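Local atomic coordinates of adenylyltransferase and sulfurtransferase uba4 (Chaetomium thermophilum, PDB entry 6YUB), a protein that probably activates a ubiquitin-like sulfur carrier and, through its rhodanese-like domain, transfers sulfur to it for tRNA thiolation and molybdenum cofactor synthesis. Residues T4-N9 with D118-D123; L23-K28 with I76-R81; C80-D85 with G112-R117; E88-L93 with I106-G111. All coordinates share one frame; numbering follows the deposited sequence.

The modelled chain is the rhodanese-like part of the longer enzyme, built round a five-stranded parallel sheet. Contact 2, near the middle of the fold, pairs strands 21-24 and 76-79. Contact 3 shares Cys80 and Arg81 with it, their centres about 9 Å apart, and ties the loop after strand 76-79 to helix 112-119. Contact 4 sets helix 86-95 against strand 106-109, which borders strand 76-79. Contact 1 lies about 17 Å from contact 4 centre to centre, bringing the first helix and the last together. Along the chain it spans the others, and contact 2 closes before contact 4 opens. Contacts 2 and 3 hold the loop of Cys80, the predicted persulfide cysteine, with contact 4 close by.

Contact 1 (T4-N9 with D118-D123); sequences TATAYN and DEVDPD
Thr6 and Glu119 cross at about a right angle where the first turn of helix 5-13 passes the last turn of helix 112-119. The methyl does the touching: Thr6 CG2 lies 3.6 Å from Glu119 CB and also leans on CG. The threonine OG1 sits between the backbone N and the carbonyl carbon (chi1 51°), which puts CG2 on the glutamate's side. Beyond CG the glutamate chain runs extended, bringing its carboxylate over the methyl of Ala5, with Ala5 CB 3.6 Å from Glu119 OE2. The small alanine lets the carboxylate approach; one water then bridges the two, accepting from Ala5 N and donating to Glu119 OE2, each at 2.9 Å. Next to Ala5, Thr4 is the N-cap, its OG1 accepting from Ala7 N. Val120, the first residue to leave helical geometry after helix 112-119, supplies the apolar half: its CG1 reaches between Ala5 O, at 3.8 Å, and Asn9 CB. The contact is mostly at the surface, but beneath it Ala5 packs on Ala115 and Ile109, and Tyr8 on Trp116 and Ile109, seating helix 5-13 against both helix 112-119 and strand 106-109.

Contact 2 (L23-K28 with I76-R81); sequences LDTREK and IVVVCR
Arg26, whose CG and CD lie across the chain of Arg81, turns the edge of its guanidinium to the carboxylate of Asp24. Asp24 CG sits at that edge and in its plane, so the two flat groups meet side-on: Arg26 NE reaches the syn lone pair of OD1 at 3.1 Å, while NH2 bonds OD2, which lies 20° out of the guanidinium plane. The pair closes the end of strand 21-24, which runs parallel to its neighbour 76-79 in the central sheet of the rhodanese-like domain; the latter leads into the loop of Cys80. Asp24 OD1 also accepts from Arg26 N, closing an Asx turn that bends the chain as it leaves the sheet. With an alanine in place of Asp24, the guanidinium would probably lose its charged mate and be freer to turn, and the turn would lose its acceptor. Gly34 O holds Arg26 NH2 as well, and Ile127 O receives Arg81 NE.

The strands are joined by Leu23 N to Val77 O, 2.8 Å and almost straight at 175°, and by Val79 N to Leu23 O at 3.0 Å. Beta-branched and aliphatic residues suit these positions: Leu23 CD1 meets Ile76 CG2, and Thr25 CG2 meets Val78 CG1. Thr25 grips Val79 O twice, with its N and with OG1, each at 3.0 Å; the hydroxyl donates from 58° above the carbonyl plane.

Contact 3 (C80-D85 with G112-R117); sequences CRRGQD and GMKAWR
Met113 N donates to Cys80 O at 2.8 Å, the shortest polar bond between the loop 80-85 and the start of helix 112-119. The donor is tilted 21° from the carbonyl plane. One residue on, Lys114 N reaches Arg81 O at 3.0 Å, here almost in line with the C=O bond. Two successive loop carbonyls thus satisfy N-H groups in the first turn of the helix, which lack acceptors within their own helix, and the partial positive charge of this helix end would probably favour them. Met113 CB rests on the first of these carbonyls, 3.5 Å from Cys80 O.

So close an approach asks for glycine at the junction. Gly112 has a positive phi, and a CB on it would run into Cys80 O and into Arg82 N and Gly83 N; Gly83, also at positive phi, has its CA 4.1 Å from that of Gly112.

Outside this backbone seam, Arg82 and Lys114 lie side by side and point the same way. Arg82 NH1 lies beside the lysine methylenes, 3.8 Å from Lys114 CD, with the lysine chain bent at chi2 (83°). The charged ends, Arg82 NH1 and Lys114 NZ, are 3.9 Å apart. An alanine at Lys114 would probably cost the Arg82 guanidinium its methylene packing, leaving it freer to swing, and take one positive charge from beside the loop.

Residues 80-85 begin the rhodanese active-site loop, which opens with the catalytic cysteine, here Cys80 as predicted. It follows strand 76-79 and precedes helix 86-95, while helix 112-119 goes on to pack Ala115 and Trp116 against helix 5-13.

Contact 4 (E88-L93 with I106-G111); sequences EVVEKL and IMDIVG
Val90 and Ile106 slide past each other in opposite directions at the heart of a beta-alpha-beta unit, in which helix 86-95 connects strand 76-79 to strand 106-109. The helix runs antiparallel to the second strand (175° between their directions), with the axes 8.2 Å apart at closest. The tight part is this valine, whose two methyls settle on successive residues of the strand. CG1, anti to the backbone N (chi1 171°), lies 3.8 Å from Ile106 CG2, and CG2 comes down on Met107 O at 3.5 Å. A short, branched residue suits the place, since it fills the width between helix and strand without pushing them apart. One turn later Leu93 crosses Ile106 at about a right angle, its CD1 4.1 Å from Ile106 CG2, a lighter touch.

The loose side is polar. Glu91 points away from the strand, and exposed Glu88 makes a long, weak salt bridge, Glu88 OE2 to Lys92 NZ 3.5 Å, on a flank that lies beside helix 44-54. Met107 points away from the helix and packs on Ile3 of the edge strand 2-3. Asp108 turns toward the helix, its carboxylate paired with Arg2 in a salt bridge. The side chains of Asp108 and Cys80 are about 7 Å apart. Only the methylene of Asp108 serves this contact: Asp108 CB sits 3.9 Å from Val90 CG2.

Contact 1 (T4-N9 with D118-D123)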
loop_
_atom_site.group_PDB
_atom_site.type_symbol
_atom_site.label_atom_id
_atom_site.label_comp_id
_atom_site.label_asym_id
_atom_site.label_seq_id
_atom_site.Cartn_x
_atom_site.Cartn_y
_atom_site.Cartn_z
ATOM N N THR C 4 9.761 -3.854 -3.491
ATOM C CA THR C 4 9.370 -4.308 -4.814
ATOM C C THR C 4 8.193 -5.275 -4.717
ATOM O O THR C 4 7.933 -5.879 -3.673
ATOM C CB THR C 4 10.546 -4.986 -5.518
ATOM O OG1 THR C 4 10.927 -6.162 -4.793
ATOM C CG2 THR C 4 11.735 -4.038 -5.600
ATOM N N ALA C 5 7.472 -5.413 -5.831
ATOM C CA ALA C 5 6.348 -6.342 -5.868
ATOM C C ALA C 5 6.804 -7.767 -5.583
ATOM O O ALA C 5 6.139 -8.504 -4.845
ATOM C CB ALA C 5 5.649 -6.265 -7.225
ATOM N N THR C 6 7.940 -8.172 -6.154
ATOM C CA THR C 6 8.454 -9.516 -5.919
ATOM C C THR C 6 8.857 -9.701 -4.461
ATOM O O THR C 6 8.490 -10.697 -3.826
ATOM C CB THR C 6 9.643 -9.795 -6.841
ATOM O OG1 THR C 6 10.592 -8.725 -6.736
ATOM C CG2 THR C 6 9.184 -9.929 -8.284
ATOM N N ALA C 7 9.621 -8.752 -3.913
ATOM C CA ALA C 7 10.057 -8.864 -2.526
ATOM C C ALA C 7 8.868 -8.912 -1.576
ATOM O O ALA C 7 8.852 -9.706 -0.628
ATOM C CB ALA C 7 10.980 -7.698 -2.170
ATOM N N TYR C 8 7.861 -8.067 -1.812
ATOM C CA TYR C 8 6.676 -8.077 -0.962
ATOM C C TYR C 8 5.960 -9.419 -1.035
ATOM O O TYR C 8 5.455 -9.919 -0.023
ATOM C CB TYR C 8 5.731 -6.947 -1.363
ATOM C CG TYR C 8 4.382 -7.024 -0.688
ATOM C CD1 TYR C 8 4.229 -6.656 0.642
ATOM C CD2 TYR C 8 3.262 -7.467 -1.377
ATOM C CE1 TYR C 8 2.998 -6.726 1.265
ATOM C CE2 TYR C 8 2.027 -7.540 -0.764
ATOM C CZ TYR C 8 1.901 -7.171 0.558
ATOM O OH TYR C 8 0.673 -7.240 1.171
ATOM N N ASN C 9 5.901 -10.019 -2.228
ATOM C CA ASN C 9 5.278 -11.329 -2.364
ATOM C C ASN C 9 6.139 -12.414 -1.728
ATOM O O ASN C 9 5.620 -13.314 -1.057
ATOM C CB ASN C 9 5.027 -11.639 -3.841
ATOM C CG ASN C 9 4.342 -12.975 -4.048
ATOM O OD1 ASN C 9 3.146 -13.118 -3.793
ATOM N ND2 ASN C 9 5.097 -13.962 -4.518
ATOM N N ASP C 118 3.057 -7.474 -13.573
ATOM C CA ASP C 118 4.227 -7.806 -14.374
ATOM C C ASP C 118 5.220 -8.691 -13.635
ATOM O O ASP C 118 6.068 -9.317 -14.282
ATOM C CB ASP C 118 4.932 -6.522 -14.826
ATOM C CG ASP C 118 4.083 -5.688 -15.763
ATOM O OD1 ASP C 118 3.040 -6.191 -16.228
ATOM O OD2 ASP C 118 4.458 -4.526 -16.031
ATOM N N GLU C 119 5.137 -8.769 -12.308
ATOM C CA GLU C 119 6.159 -9.448 -11.523
ATOM C C GLU C 119 5.694 -10.726 -10.844
ATOM O O GLU C 119 6.506 -11.640 -10.680
ATOM C CB GLU C 119 6.714 -8.500 -10.448
ATOM C CG GLU C 119 7.906 -7.677 -10.908
ATOM C CD GLU C 119 8.004 -6.340 -10.200
ATOM O OE1 GLU C 119 7.395 -5.365 -10.688
ATOM O OE2 GLU C 119 8.685 -6.264 -9.155
ATOM N N VAL C 120 4.425 -10.826 -10.443
ATOM C CA VAL C 120 4.008 -11.960 -9.629
ATOM C C VAL C 120 2.723 -12.602 -10.133
ATOM O O VAL C 120 2.573 -13.829 -10.078
ATOM C CB VAL C 120 3.856 -11.538 -8.150
ATOM C CG1 VAL C 120 5.149 -10.918 -7.634
ATOM C CG2 VAL C 120 2.701 -10.562 -7.976
ATOM N N ASP C 121 1.788 -11.796 -10.628
ATOM C CA ASP C 121 0.456 -12.273 -11.004
ATOM C C ASP C 121 0.121 -11.802 -12.411
ATOM O O ASP C 121 -0.591 -10.806 -12.596
ATOM C CB ASP C 121 -0.598 -11.794 -10.000
ATOM C CG ASP C 121 -1.977 -12.367 -10.272
ATOM O OD1 ASP C 121 -2.135 -13.100 -11.270
ATOM O OD2 ASP C 121 -2.903 -12.087 -9.481
ATOM N N PRO C 122 0.605 -12.512 -13.436
ATOM C CA PRO C 122 0.299 -12.105 -14.820
ATOM C C PRO C 122 -1.184 -12.138 -15.160
ATOM O O PRO C 122 -1.569 -11.598 -16.206
ATOM C CB PRO C 122 1.084 -13.116 -15.671
ATOM C CG PRO C 122 2.149 -13.652 -14.758
ATOM C CD PRO C 122 1.535 -13.657 -13.383
ATOM N N ASP C 123 -2.022 -12.748 -14.323
ATOM C CA ASP C 123 -3.450 -12.845 -14.590
ATOM C C ASP C 123 -4.259 -11.735 -13.930
ATOM O O ASP C 123 -5.491 -11.746 -14.029
ATOM C CB ASP C 123 -3.978 -14.206 -14.118
HETATM O O HOH W 1 8.118 -3.680 -8.026
#

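Contact 2 (L23-K28 with I76-R81)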
loop_
_atom_site.group_PDB
_atom_site.type_symbol
_atom_site.label_atom_id
_atom_site.label_comp_id
_atom_site.label_asym_id
_atom_site.label_seq_id
_atom_site.Cartn_x
_atom_site.Cartn_y
_atom_site.Cartn_z
ATOM N N LEU C 23 -2.963 -1.268 2.336
ATOM C CA LEU C 23 -3.865 -0.213 1.892
ATOM C C LEU C 23 -3.793 -0.092 0.375
ATOM O O LEU C 23 -2.715 0.138 -0.183
ATOM C CB LEU C 23 -3.512 1.120 2.554
ATOM C CG LEU C 23 -3.611 1.168 4.079
ATOM C CD1 LEU C 23 -3.321 2.572 4.594
ATOM C CD2 LEU C 23 -4.978 0.698 4.551
ATOM N N ASP C 24 -4.941 -0.246 -0.284
ATOM C CA ASP C 24 -5.059 -0.072 -1.729
ATOM C C ASP C 24 -5.698 1.292 -1.979
ATOM O O ASP C 24 -6.895 1.478 -1.740
ATOM C CB ASP C 24 -5.888 -1.196 -2.345
ATOM C CG ASP C 24 -5.846 -1.190 -3.862
ATOM O OD1 ASP C 24 -5.758 -0.096 -4.460
ATOM O OD2 ASP C 24 -5.902 -2.286 -4.458
ATOM N N THR C 25 -4.900 2.240 -2.464
ATOM C CA THR C 25 -5.320 3.631 -2.568
ATOM C C THR C 25 -5.984 3.968 -3.898
ATOM O O THR C 25 -6.249 5.146 -4.159
ATOM C CB THR C 25 -4.117 4.559 -2.351
ATOM O OG1 THR C 25 -2.964 4.016 -3.009
ATOM C CG2 THR C 25 -3.832 4.727 -0.868
ATOM N N ARG C 26 -6.256 2.979 -4.741
ATOM C CA ARG C 26 -6.943 3.251 -5.992
ATOM C C ARG C 26 -8.382 3.690 -5.720
ATOM O O ARG C 26 -8.932 3.481 -4.636
ATOM C CB ARG C 26 -6.932 2.017 -6.891
ATOM C CG ARG C 26 -5.540 1.530 -7.264
ATOM C CD ARG C 26 -5.622 0.286 -8.132
ATOM N NE ARG C 26 -6.214 -0.840 -7.414
ATOM C CZ ARG C 26 -6.695 -1.934 -7.997
ATOM N NH1 ARG C 26 -6.668 -2.056 -9.318
ATOM N NH2 ARG C 26 -7.211 -2.904 -7.255
ATOM N N GLU C 27 -8.990 4.309 -6.725
ATOM C CA GLU C 27 -10.373 4.744 -6.602
ATOM C C GLU C 27 -11.303 3.533 -6.576
ATOM O O GLU C 27 -10.960 2.437 -7.031
ATOM C CB GLU C 27 -10.739 5.685 -7.746
ATOM C CG GLU C 27 -9.939 6.982 -7.746
ATOM C CD GLU C 27 -10.177 7.819 -6.501
ATOM O OE1 GLU C 27 -11.352 8.016 -6.129
ATOM O OE2 GLU C 27 -9.188 8.274 -5.889
ATOM N N LYS C 28 -12.503 3.749 -6.026
ATOM C CA LYS C 28 -13.435 2.650 -5.794
ATOM C C LYS C 28 -13.632 1.809 -7.049
ATOM O O LYS C 28 -13.533 0.577 -7.007
ATOM C CB LYS C 28 -14.774 3.204 -5.303
ATOM N N ILE C 76 2.896 -1.091 7.716
ATOM C CA ILE C 76 1.844 -0.653 6.809
ATOM C C ILE C 76 2.408 -0.663 5.395
ATOM O O ILE C 76 3.531 -0.199 5.163
ATOM C CB ILE C 76 1.314 0.750 7.173
ATOM C CG1 ILE C 76 0.728 0.749 8.586
ATOM C CG2 ILE C 76 0.269 1.202 6.159
ATOM C CD1 ILE C 76 0.332 2.123 9.093
ATOM N N VAL C 77 1.633 -1.196 4.454
ATOM C CA VAL C 77 2.030 -1.277 3.054
ATOM C C VAL C 77 0.980 -0.562 2.214
ATOM O O VAL C 77 -0.219 -0.841 2.342
ATOM C CB VAL C 77 2.197 -2.735 2.590
ATOM C CG1 VAL C 77 2.507 -2.786 1.099
ATOM C CG2 VAL C 77 3.292 -3.426 3.393
ATOM N N VAL C 78 1.433 0.351 1.362
ATOM C CA VAL C 78 0.560 1.091 0.460
ATOM C C VAL C 78 0.838 0.630 -0.963
ATOM O O VAL C 78 1.964 0.260 -1.311
ATOM C CB VAL C 78 0.763 2.616 0.592
ATOM C CG1 VAL C 78 -0.168 3.364 -0.350
ATOM C CG2 VAL C 78 0.544 3.057 2.033
ATOM N N VAL C 79 -0.200 0.645 -1.791
ATOM C CA VAL C 79 -0.065 0.265 -3.193
ATOM C C VAL C 79 -1.144 0.980 -3.991
ATOM O O VAL C 79 -2.288 1.102 -3.544
ATOM C CB VAL C 79 -0.142 -1.268 -3.372
ATOM C CG1 VAL C 79 -1.419 -1.822 -2.757
ATOM C CG2 VAL C 79 -0.044 -1.631 -4.845
ATOM N N CYS C 80 -0.770 1.453 -5.176
ATOM C CA CYS C 80 -1.669 2.226 -6.022
ATOM C C CYS C 80 -1.664 1.611 -7.421
ATOM O O CYS C 80 -1.347 0.430 -7.615
ATOM C CB CYS C 80 -1.252 3.704 -6.031
ATOM S SG CYS C 80 0.187 4.043 -7.058
ATOM N N ARG C 81 -2.013 2.421 -8.427
ATOM C CA ARG C 81 -2.058 1.925 -9.798
ATOM C C ARG C 81 -0.661 1.575 -10.300
ATOM O O ARG C 81 -0.387 0.425 -10.663
ATOM C CB ARG C 81 -2.711 2.959 -10.721
ATOM C CG ARG C 81 -4.204 2.753 -10.933
ATOM C CD ARG C 81 -4.746 3.605 -12.085
ATOM N NE ARG C 81 -4.562 2.964 -13.386
ATOM C CZ ARG C 81 -3.805 3.443 -14.375
ATOM N NH1 ARG C 81 -3.150 4.588 -14.240
ATOM N NH2 ARG C 81 -3.714 2.769 -15.512
#

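Contact 3 (C80-D85 with G112-R117)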
loop_
_atom_site.group_PDB
_atom_site.type_symbol
_atom_site.label_atom_id
_atom_site.label_comp_id
_atom_site.label_asym_id
_atom_site.label_seq_id
_atom_site.Cartn_x
_atom_site.Cartn_y
_atom_site.Cartn_z
ATOM N N CYS C 80 -0.770 1.453 -5.176
ATOM C CA CYS C 80 -1.669 2.226 -6.022
ATOM C C CYS C 80 -1.664 1.611 -7.421
ATOM O O CYS C 80 -1.347 0.430 -7.615
ATOM C CB CYS C 80 -1.252 3.704 -6.031
ATOM S SG CYS C 80 0.187 4.043 -7.058
ATOM N N ARG C 81 -2.013 2.421 -8.427
ATOM C CA ARG C 81 -2.058 1.925 -9.798
ATOM C C ARG C 81 -0.661 1.575 -10.300
ATOM O O ARG C 81 -0.387 0.425 -10.663
ATOM C CB ARG C 81 -2.711 2.959 -10.721
ATOM C CG ARG C 81 -4.204 2.753 -10.933
ATOM C CD ARG C 81 -4.746 3.605 -12.085
ATOM N NE ARG C 81 -4.562 2.964 -13.386
ATOM C CZ ARG C 81 -3.805 3.443 -14.375
ATOM N NH1 ARG C 81 -3.150 4.588 -14.240
ATOM N NH2 ARG C 81 -3.714 2.769 -15.512
ATOM N N ARG C 82 0.242 2.562 -10.327
ATOM C CA ARG C 82 1.574 2.373 -10.892
ATOM C C ARG C 82 2.674 2.870 -9.960
ATOM O O ARG C 82 3.805 3.087 -10.408
ATOM C CB ARG C 82 1.684 3.085 -12.245
ATOM C CG ARG C 82 0.564 2.768 -13.223
ATOM C CD ARG C 82 0.695 3.621 -14.479
ATOM N NE ARG C 82 -0.257 3.243 -15.518
ATOM C CZ ARG C 82 -0.026 2.320 -16.449
ATOM N NH1 ARG C 82 1.128 1.667 -16.474
ATOM N NH2 ARG C 82 -0.954 2.047 -17.355
ATOM N N GLY C 83 2.367 3.062 -8.682
ATOM C CA GLY C 83 3.367 3.516 -7.734
ATOM C C GLY C 83 3.729 4.982 -7.842
ATOM O O GLY C 83 4.831 5.370 -7.446
ATOM N N GLN C 84 2.823 5.812 -8.358
ATOM C CA GLN C 84 3.092 7.237 -8.532
ATOM C C GLN C 84 2.556 8.092 -7.393
ATOM O O GLN C 84 3.216 9.052 -6.984
ATOM C CB GLN C 84 2.502 7.726 -9.860
ATOM C CG GLN C 84 3.508 7.740 -11.000
ATOM C CD GLN C 84 2.888 7.381 -12.335
ATOM O OE1 GLN C 84 1.753 7.757 -12.629
ATOM N NE2 GLN C 84 3.628 6.637 -13.147
ATOM N N ASP C 85 1.377 7.771 -6.869
ATOM C CA ASP C 85 0.814 8.478 -5.727
ATOM C C ASP C 85 1.001 7.720 -4.418
ATOM O O ASP C 85 0.591 8.217 -3.364
ATOM C CB ASP C 85 -0.677 8.746 -5.957
ATOM C CG ASP C 85 -0.930 9.596 -7.184
ATOM O OD1 ASP C 85 -0.238 10.622 -7.355
ATOM O OD2 ASP C 85 -1.815 9.233 -7.987
ATOM N N GLY C 112 3.428 -0.162 -8.085
ATOM C CA GLY C 112 2.017 -0.326 -7.818
ATOM C C GLY C 112 1.472 -1.645 -8.332
ATOM O O GLY C 112 2.185 -2.646 -8.468
ATOM N N MET C 113 0.169 -1.643 -8.625
ATOM C CA MET C 113 -0.498 -2.859 -9.072
ATOM C C MET C 113 -0.007 -3.293 -10.446
ATOM O O MET C 113 -0.087 -4.480 -10.781
ATOM C CB MET C 113 -2.011 -2.640 -9.085
ATOM C CG MET C 113 -2.837 -3.901 -8.893
ATOM S SD MET C 113 -2.464 -4.829 -7.384
ATOM C CE MET C 113 -2.386 -3.519 -6.167
ATOM N N LYS C 114 0.495 -2.358 -11.255
ATOM C CA LYS C 114 1.066 -2.726 -12.547
ATOM C C LYS C 114 2.298 -3.602 -12.358
ATOM O O LYS C 114 2.459 -4.626 -13.029
ATOM C CB LYS C 114 1.410 -1.470 -13.348
ATOM C CG LYS C 114 2.012 -1.743 -14.724
ATOM C CD LYS C 114 0.948 -2.028 -15.775
ATOM C CE LYS C 114 1.578 -2.257 -17.145
ATOM N NZ LYS C 114 0.707 -1.776 -18.258
ATOM N N ALA C 115 3.191 -3.203 -11.447
ATOM C CA ALA C 115 4.337 -4.044 -11.120
ATOM C C ALA C 115 3.886 -5.405 -10.605
ATOM O O ALA C 115 4.468 -6.435 -10.960
ATOM C CB ALA C 115 5.227 -3.344 -10.093
ATOM N N TRP C 116 2.842 -5.430 -9.773
ATOM C CA TRP C 116 2.310 -6.695 -9.282
ATOM C C TRP C 116 1.953 -7.621 -10.439
ATOM O O TRP C 116 2.331 -8.796 -10.454
ATOM C CB TRP C 116 1.088 -6.437 -8.398
ATOM C CG TRP C 116 0.509 -7.677 -7.789
ATOM C CD1 TRP C 116 -0.488 -8.454 -8.301
ATOM C CD2 TRP C 116 0.890 -8.281 -6.547
ATOM N NE1 TRP C 116 -0.750 -9.506 -7.457
ATOM C CE2 TRP C 116 0.082 -9.422 -6.372
ATOM C CE3 TRP C 116 1.838 -7.971 -5.567
ATOM C CZ2 TRP C 116 0.192 -10.252 -5.259
ATOM C CZ3 TRP C 116 1.946 -8.795 -4.462
ATOM C CH2 TRP C 116 1.127 -9.922 -4.318
ATOM N N ARG C 117 1.227 -7.099 -11.431
ATOM C CA ARG C 117 0.867 -7.911 -12.588
ATOM C C ARG C 117 2.111 -8.384 -13.331
ATOM O O ARG C 117 2.228 -9.562 -13.689
ATOM C CB ARG C 117 -0.044 -7.111 -13.523
ATOM C CG ARG C 117 -0.501 -7.883 -14.751
ATOM C CD ARG C 117 -0.807 -6.950 -15.917
ATOM N NE ARG C 117 -1.049 -7.690 -17.154
ATOM C CZ ARG C 117 -2.221 -8.224 -17.492
ATOM N NH1 ARG C 117 -3.268 -8.106 -16.686
ATOM N NH2 ARG C 117 -2.342 -8.881 -18.636
#

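Contact 4 (E88-L93 with I106-G111)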
loop_
_atom_site.group_PDB
_atom_site.type_symbol
_atom_site.label_atom_id
_atom_site.label_comp_id
_atom_site.label_asym_id
_atom_site.label_seq_id
_atom_site.Cartn_x
_atom_site.Cartn_y
_atom_site.Cartn_z
ATOM N N GLU C 88 3.382 9.686 -1.764
ATOM C CA GLU C 88 2.763 10.789 -1.037
ATOM C C GLU C 88 1.941 10.268 0.136
ATOM O O GLU C 88 2.031 10.791 1.251
ATOM C CB GLU C 88 1.893 11.624 -1.977
ATOM C CG GLU C 88 1.191 12.784 -1.286
ATOM C CD GLU C 88 0.714 13.850 -2.253
ATOM O OE1 GLU C 88 0.559 13.547 -3.456
ATOM O OE2 GLU C 88 0.502 14.998 -1.809
ATOM N N VAL C 89 1.140 9.225 -0.098
ATOM C CA VAL C 89 0.360 8.625 0.983
ATOM C C VAL C 89 1.273 8.256 2.146
ATOM O O VAL C 89 0.995 8.578 3.307
ATOM C CB VAL C 89 -0.418 7.401 0.469
ATOM C CG1 VAL C 89 -1.016 6.623 1.632
ATOM C CG2 VAL C 89 -1.505 7.831 -0.503
ATOM N N VAL C 90 2.383 7.577 1.846
ATOM C CA VAL C 90 3.324 7.191 2.891
ATOM C C VAL C 90 3.893 8.424 3.581
ATOM O O VAL C 90 4.130 8.422 4.795
ATOM C CB VAL C 90 4.441 6.310 2.299
ATOM C CG1 VAL C 90 5.550 6.094 3.319
ATOM C CG2 VAL C 90 3.874 4.979 1.826
ATOM N N GLU C 91 4.118 9.498 2.820
ATOM C CA GLU C 91 4.730 10.693 3.390
ATOM C C GLU C 91 3.814 11.354 4.413
ATOM O O GLU C 91 4.285 11.867 5.435
ATOM C CB GLU C 91 5.086 11.678 2.277
ATOM N N LYS C 92 2.504 11.356 4.158
ATOM C CA LYS C 92 1.574 12.023 5.061
ATOM C C LYS C 92 1.294 11.192 6.307
ATOM O O LYS C 92 1.030 11.758 7.374
ATOM C CB LYS C 92 0.267 12.333 4.332
ATOM C CG LYS C 92 0.460 13.014 2.983
ATOM C CD LYS C 92 -0.869 13.395 2.342
ATOM C CE LYS C 92 -1.150 14.887 2.465
ATOM N NZ LYS C 92 -1.306 15.533 1.129
ATOM N N LEU C 93 1.343 9.862 6.198
ATOM C CA LEU C 93 1.145 9.022 7.374
ATOM C C LEU C 93 2.237 9.276 8.408
ATOM O O LEU C 93 1.957 9.419 9.603
ATOM C CB LEU C 93 1.116 7.548 6.973
ATOM C CG LEU C 93 -0.035 7.079 6.082
ATOM C CD1 LEU C 93 -0.143 5.554 6.122
ATOM C CD2 LEU C 93 -1.357 7.716 6.474
ATOM N N ILE C 106 6.360 2.060 7.448
ATOM C CA ILE C 106 5.317 2.301 6.456
ATOM C C ILE C 106 5.987 2.324 5.091
ATOM O O ILE C 106 6.930 3.095 4.871
ATOM C CB ILE C 106 4.565 3.614 6.717
ATOM C CG1 ILE C 106 3.931 3.590 8.109
ATOM C CG2 ILE C 106 3.498 3.836 5.654
ATOM C CD1 ILE C 106 3.755 4.964 8.721
ATOM N N MET C 107 5.509 1.480 4.182
ATOM C CA MET C 107 6.138 1.299 2.885
ATOM C C MET C 107 5.094 1.412 1.783
ATOM O O MET C 107 3.887 1.472 2.038
ATOM C CB MET C 107 6.832 -0.069 2.785
ATOM C CG MET C 107 7.709 -0.431 3.966
ATOM S SD MET C 107 7.574 -2.184 4.373
ATOM C CE MET C 107 7.635 -2.915 2.738
ATOM N N ASP C 108 5.578 1.433 0.543
ATOM C CA ASP C 108 4.714 1.324 -0.626
ATOM C C ASP C 108 5.362 0.377 -1.625
ATOM O O ASP C 108 6.577 0.166 -1.619
ATOM C CB ASP C 108 4.450 2.689 -1.279
ATOM C CG ASP C 108 5.688 3.279 -1.919
ATOM O OD1 ASP C 108 6.781 3.168 -1.325
ATOM O OD2 ASP C 108 5.566 3.857 -3.018
ATOM N N ILE C 109 4.529 -0.193 -2.488
ATOM C CA ILE C 109 4.975 -1.181 -3.465
ATOM C C ILE C 109 5.462 -0.452 -4.709
ATOM O O ILE C 109 4.714 0.315 -5.325
ATOM C CB ILE C 109 3.852 -2.175 -3.803
ATOM C CG1 ILE C 109 3.415 -2.905 -2.527
ATOM C CG2 ILE C 109 4.310 -3.160 -4.871
ATOM C CD1 ILE C 109 2.473 -4.069 -2.751
ATOM N N VAL C 110 6.722 -0.695 -5.080
ATOM C CA VAL C 110 7.292 -0.066 -6.263
ATOM C C VAL C 110 6.530 -0.524 -7.497
ATOM O O VAL C 110 6.316 -1.724 -7.711
ATOM C CB VAL C 110 8.788 -0.398 -6.371
ATOM C CG1 VAL C 110 9.326 -0.007 -7.739
ATOM C CG2 VAL C 110 9.565 0.302 -5.263
ATOM N N GLY C 111 6.116 0.439 -8.319
ATOM C CA GLY C 111 5.375 0.142 -9.525
ATOM C C GLY C 111 3.906 -0.143 -9.324
ATOM O O GLY C 111 3.195 -0.361 -10.314
#